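PDB 3DZD: transcriptional regulator (NtrC family) from Aquifex aeolicus, which activates sigma54-dependent transcription, its AAA+ ATPase probably regulated by phosphorylation of a receiver domain. Local coordinates for residues A18-E21 against H26-T29. Residues are numbered along the deposited sequence; the frame is centred on the assembly and turned at random.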
ATOM      1  N   ALA A  18     -28.434  21.954   4.225  1.00 57.24           N
ATOM      2  CA  ALA A  18     -29.607  21.106   4.059  1.00 58.71           C
ATOM      3  C   ALA A  18     -29.242  19.910   3.196  1.00 54.53           C
ATOM      4  O   ALA A  18     -29.677  18.786   3.449  1.00 58.51           O
ATOM      5  CB  ALA A  18     -30.752  21.889   3.428  1.00 55.18           C
ATOM      6  N   ILE A  19     -28.420  20.161   2.185  1.00 49.32           N
ATOM      7  CA  ILE A  19     -28.021  19.128   1.240  1.00 49.96           C
ATOM      8  C   ILE A  19     -27.060  18.143   1.877  1.00 51.50           C
ATOM      9  O   ILE A  19     -27.271  16.932   1.808  1.00 57.60           O
ATOM     10  CB  ILE A  19     -27.395  19.748  -0.022  1.00 50.60           C
ATOM     11  CG1 ILE A  19     -28.465  20.522  -0.801  1.00 48.34           C
ATOM     12  CG2 ILE A  19     -26.767  18.675  -0.888  1.00 46.81           C
ATOM     13  CD1 ILE A  19     -27.914  21.633  -1.664  1.00 48.50           C
ATOM     14  N   LEU A  20     -26.011  18.667   2.507  1.00 46.95           N
ATOM     15  CA  LEU A  20     -24.999  17.830   3.140  1.00 46.34           C
ATOM     16  C   LEU A  20     -25.633  16.949   4.198  1.00 49.79           C
ATOM     17  O   LEU A  20     -25.417  15.740   4.221  1.00 48.85           O
ATOM     18  CB  LEU A  20     -23.902  18.691   3.769  1.00 46.51           C
ATOM     19  CG  LEU A  20     -23.016  19.442   2.770  1.00 46.44           C
ATOM     20  CD1 LEU A  20     -22.123  20.450   3.474  1.00 46.67           C
ATOM     21  CD2 LEU A  20     -22.181  18.462   1.960  1.00 45.62           C
ATOM     22  N   GLU A  21     -26.411  17.565   5.082  1.00 76.86           N
ATOM     23  CA  GLU A  21     -27.076  16.838   6.154  1.00 76.89           C
ATOM     24  C   GLU A  21     -27.993  15.760   5.584  1.00 79.92           C
ATOM     25  O   GLU A  21     -28.067  14.653   6.115  1.00 74.43           O
ATOM     26  CB  GLU A  21     -27.872  17.803   7.028  1.00 83.01           C
ATOM     27  CG  GLU A  21     -28.421  17.188   8.304  1.00 87.55           C
ATOM     28  CD  GLU A  21     -29.180  18.197   9.147  1.00100.58           C
ATOM     29  OE1 GLU A  21     -29.066  19.413   8.860  1.00 94.60           O
ATOM     30  OE2 GLU A  21     -29.888  17.776  10.094  1.00 94.82           O
ATOM     31  N   HIS A  26     -22.176  15.733   8.131  1.00 63.13           N
ATOM     32  CA  HIS A  26     -22.470  16.617   9.243  1.00 66.10           C
ATOM     33  C   HIS A  26     -21.820  17.987   8.995  1.00 60.57           C
ATOM     34  O   HIS A  26     -20.644  18.189   9.289  1.00 60.60           O
ATOM     35  CB  HIS A  26     -22.031  15.970  10.567  1.00 70.70           C
ATOM     36  CG  HIS A  26     -22.832  14.753  10.939  1.00 85.19           C
ATOM     37  ND1 HIS A  26     -22.799  13.582  10.209  1.00 91.23           N
ATOM     38  CD2 HIS A  26     -23.691  14.527  11.964  1.00 87.25           C
ATOM     39  CE1 HIS A  26     -23.602  12.691  10.763  1.00 93.07           C
ATOM     40  NE2 HIS A  26     -24.156  13.239  11.829  1.00 92.15           N
ATOM     41  N   PRO A  27     -22.597  18.926   8.427  1.00 50.89           N
ATOM     42  CA  PRO A  27     -22.128  20.253   8.012  1.00 47.43           C
ATOM     43  C   PRO A  27     -21.963  21.220   9.174  1.00 53.31           C
ATOM     44  O   PRO A  27     -22.652  21.100  10.193  1.00 57.04           O
ATOM     45  CB  PRO A  27     -23.268  20.779   7.129  1.00 47.91           C
ATOM     46  CG  PRO A  27     -24.333  19.728   7.129  1.00 47.60           C
ATOM     47  CD  PRO A  27     -24.049  18.783   8.243  1.00 47.37           C
ATOM     48  N   ASP A  28     -21.059  22.179   8.996  1.00 48.34           N
ATOM     49  CA  ASP A  28     -20.964  23.356   9.847  1.00 52.70           C
ATOM     50  C   ASP A  28     -20.749  24.532   8.906  1.00 49.63           C
ATOM     51  O   ASP A  28     -20.370  24.333   7.758  1.00 49.15           O
ATOM     52  CB  ASP A  28     -19.796  23.231  10.819  1.00 49.05           C
ATOM     53  CG  ASP A  28     -19.937  24.142  12.027  1.00 64.95           C
ATOM     54  OD1 ASP A  28     -20.837  25.016  12.034  1.00 69.25           O
ATOM     55  OD2 ASP A  28     -19.137  23.981  12.976  1.00 70.68           O
ATOM     56  N   THR A  29     -20.995  25.751   9.374  1.00 50.57           N
ATOM     57  CA  THR A  29     -20.884  26.919   8.508  1.00 51.01           C
ATOM     58  C   THR A  29     -20.183  28.080   9.193  1.00 53.77           C
ATOM     59  O   THR A  29     -20.357  28.302  10.387  1.00 57.43           O
ATOM     60  CB  THR A  29     -22.263  27.391   8.018  1.00 51.57           C
ATOM     61  OG1 THR A  29     -23.055  27.801   9.137  1.00 58.41           O
ATOM     62  CG2 THR A  29     -22.986  26.273   7.293  1.00 50.98           C
TER
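Pro27 of edge strand 26-30 presses its pyrrolidine ring against Leu20 and Glu21 near the end of helix 10-22, within the first beta-alpha-beta unit of the CheY-like receiver domain. The corner of the ring does most of the touching: CG of Pro27 lies 3.5 Å from CB of Leu20 and 3.6 Å from the backbone N of Glu21. The Leu20 and Pro27 side chains run antiparallel alongside each other, and CD1 of Leu20 reaches CB of Pro27 at 3.8 Å. With CG of Leu20 anti to its own carbonyl carbon (chi1 -68°), the isobutyl group turns into the core between the helix and the sheet, where it touches Val3 and Val5 of the neighbouring strand 2-6 and Phe108 and Ile112 of helix 105-119. Ser17 of the same helix also touches Pro27. Glu21 contributes the root of its side chain, while its extended chain carries the carboxylate onward at the exposed border. Asp28 shares backbone hydrogen bonds with Val3 and Val5, which pair strand 26-30 with strand 2-6; the helix meets the strand here by van der Waals contact of the Pro27 ring. At the outer margin, Glu21 CB rests 4.0 Å from Pro27 CG and 4.1 Å from Pro27 CD.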